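Local coordinates for protein glutamate receptor 1 (Adineta vaga, PDB 4IO6) that probably acts as a ligand-gated ion channel opened by amino acids such as glutamate, this chain being its extracellular ligand-binding domain, at residues I86-A91 against K204-I209. Sequence-based numbering, arbitrary orientation.
Sequences ITVTSA and KSTFGI. With MET (methionine), chain C.
Two backbone hydrogen bonds flank Thr87 and join it to Phe207 of the strand in a single antiparallel bridge, a non-hydrogen-bonded pair. Val88 N reaches Thr206 O at 3.0 Å and nearly straight (170°), while Gly208 N gives the longer bond, 3.2 Å to Ile86 O. The same two carbonyls also take CA-H...O contacts, from Thr87 and Phe207 respectively. Gly208 suits its place, since a side chain would probably press on Val88 CG2.

Thus fixed, Thr87 serves the bound methionine. Its amide donates to the carboxylate (Thr87 N to MET O, 2.9 Å), and its OG1, anti to the carbonyl carbon (chi1 -57°), accepts a hydrogen bond from the ligand amino group. The other branch, CG2, rests on Ser205. Arg92 and Ala140 N also hold the carboxylate, and Asp180 and Asp85 O the amine.

The Phe207 ring turns its edge to Thr87, CE1 lying 3.6 Å from Thr87 OG1 in the ring plane and 3.8 Å from MET N. Shortening Phe207 to an alanine would remove this edge and would probably leave the hydroxyl and the ligand amine less firmly placed. Val88 CG2 lies 3.6 Å from Thr206 OG1, a hydroxyl bound to Arg229 of the second subunit.

The contact ties the binding loop to strand 200-211 of this periplasmic-binding-protein-like domain, so that one threonine reads both charged ends of an alpha-amino acid; the same residue binds L-glutamate.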
loop_
_atom_site.group_PDB
_atom_site.type_symbol
_atom_site.label_atom_id
_atom_site.label_comp_id
_atom_site.label_asym_id
_atom_site.label_seq_id
_atom_site.Cartn_x
_atom_site.Cartn_y
_atom_site.Cartn_z
ATOM N N ILE A 86 -11.815 2.578 -3.547
ATOM C CA ILE A 86 -12.357 1.297 -3.179
ATOM C C ILE A 86 -11.339 0.541 -2.317
ATOM O O ILE A 86 -10.268 0.184 -2.766
ATOM C CB ILE A 86 -12.712 0.450 -4.424
ATOM C CG1 ILE A 86 -13.634 1.205 -5.382
ATOM C CG2 ILE A 86 -13.331 -0.854 -3.976
ATOM C CD1 ILE A 86 -13.797 0.526 -6.758
ATOM N N THR A 87 -11.671 0.335 -1.049
ATOM C CA THR A 87 -10.776 -0.264 -0.107
ATOM C C THR A 87 -10.656 -1.773 -0.325
ATOM O O THR A 87 -11.656 -2.460 -0.523
ATOM C CB THR A 87 -11.262 0.021 1.337
ATOM O OG1 THR A 87 -11.339 1.438 1.467
ATOM C CG2 THR A 87 -10.322 -0.513 2.346
ATOM N N VAL A 88 -9.412 -2.252 -0.306
ATOM C CA VAL A 88 -9.127 -3.674 -0.389
ATOM C C VAL A 88 -9.418 -4.269 0.978
ATOM O O VAL A 88 -8.808 -3.918 1.995
ATOM C CB VAL A 88 -7.679 -3.904 -0.788
ATOM C CG1 VAL A 88 -7.383 -5.389 -0.900
ATOM C CG2 VAL A 88 -7.366 -3.177 -2.119
ATOM N N THR A 89 -10.350 -5.216 1.027
ATOM C CA THR A 89 -10.656 -5.910 2.266
ATOM C C THR A 89 -10.655 -7.423 2.072
ATOM O O THR A 89 -10.862 -7.903 0.965
ATOM C CB THR A 89 -12.055 -5.506 2.832
ATOM O OG1 THR A 89 -13.089 -6.121 2.038
ATOM C CG2 THR A 89 -12.233 -3.983 2.803
ATOM N N SER A 90 -10.470 -8.150 3.166
ATOM C CA SER A 90 -10.448 -9.624 3.151
ATOM C C SER A 90 -11.763 -10.204 2.632
ATOM O O SER A 90 -11.768 -11.127 1.826
ATOM C CB SER A 90 -10.118 -10.226 4.528
ATOM O OG SER A 90 -11.124 -9.938 5.480
ATOM N N ALA A 91 -12.878 -9.667 3.103
ATOM C CA ALA A 91 -14.179 -10.148 2.639
ATOM C C ALA A 91 -14.405 -9.927 1.149
ATOM O O ALA A 91 -14.942 -10.795 0.443
ATOM C CB ALA A 91 -15.269 -9.481 3.423
ATOM N N LYS A 204 -5.513 1.546 8.630
ATOM C CA LYS A 204 -4.615 1.710 7.492
ATOM C C LYS A 204 -4.922 0.609 6.483
ATOM O O LYS A 204 -5.104 -0.584 6.846
ATOM C CB LYS A 204 -3.155 1.629 7.949
ATOM C CG LYS A 204 -2.793 2.556 9.092
ATOM C CD LYS A 204 -2.077 3.812 8.632
ATOM C CE LYS A 204 -1.168 4.358 9.739
ATOM N NZ LYS A 204 -1.867 4.518 11.047
ATOM N N SER A 205 -5.029 1.009 5.218
ATOM C CA SER A 205 -5.483 0.131 4.185
ATOM C C SER A 205 -4.952 0.628 2.848
ATOM O O SER A 205 -4.053 1.490 2.782
ATOM C CB SER A 205 -7.024 0.086 4.186
ATOM O OG SER A 205 -7.551 1.406 4.119
ATOM N N THR A 206 -5.478 0.066 1.769
ATOM C CA THR A 206 -5.127 0.497 0.438
ATOM C C THR A 206 -6.359 0.539 -0.436
ATOM O O THR A 206 -7.376 -0.109 -0.133
ATOM C CB THR A 206 -4.122 -0.477 -0.235
ATOM O OG1 THR A 206 -4.674 -1.791 -0.202
ATOM C CG2 THR A 206 -2.814 -0.506 0.487
ATOM N N PHE A 207 -6.268 1.286 -1.523
ATOM C CA PHE A 207 -7.272 1.296 -2.588
ATOM C C PHE A 207 -6.709 0.487 -3.757
ATOM O O PHE A 207 -5.517 0.612 -4.076
ATOM C CB PHE A 207 -7.597 2.695 -3.159
ATOM C CG PHE A 207 -8.241 3.661 -2.193
ATOM C CD1 PHE A 207 -9.043 3.215 -1.186
ATOM C CD2 PHE A 207 -8.062 5.021 -2.333
ATOM C CE1 PHE A 207 -9.644 4.105 -0.309
ATOM C CE2 PHE A 207 -8.645 5.910 -1.459
ATOM C CZ PHE A 207 -9.438 5.453 -0.468
ATOM N N GLY A 208 -7.549 -0.310 -4.402
ATOM C CA GLY A 208 -7.135 -1.066 -5.578
ATOM C C GLY A 208 -8.234 -1.079 -6.600
ATOM O O GLY A 208 -9.400 -0.834 -6.294
ATOM N N ILE A 209 -7.873 -1.337 -7.855
ATOM C CA ILE A 209 -8.840 -1.522 -8.914
ATOM C C ILE A 209 -9.398 -2.914 -8.782
ATOM O O ILE A 209 -8.645 -3.889 -8.614
ATOM C CB ILE A 209 -8.162 -1.305 -10.297
ATOM C CG1 ILE A 209 -7.729 0.162 -10.410
ATOM C CG2 ILE A 209 -9.077 -1.729 -11.439
ATOM C CD1 ILE A 209 -6.958 0.491 -11.721
HETATM N N MET C . -13.261 3.292 0.688
HETATM C CA MET C . -14.416 2.794 1.465
HETATM C C MET C . -14.889 1.473 0.921
HETATM O O MET C . -14.368 0.967 -0.115
HETATM C CB MET C . -15.584 3.787 1.493
HETATM C CG MET C . -15.406 4.846 2.546
HETATM S SD MET C . -15.584 4.043 4.200
HETATM C CE MET C . -14.812 5.281 5.253
HETATM O OXT MET C . -15.810 0.853 1.467
#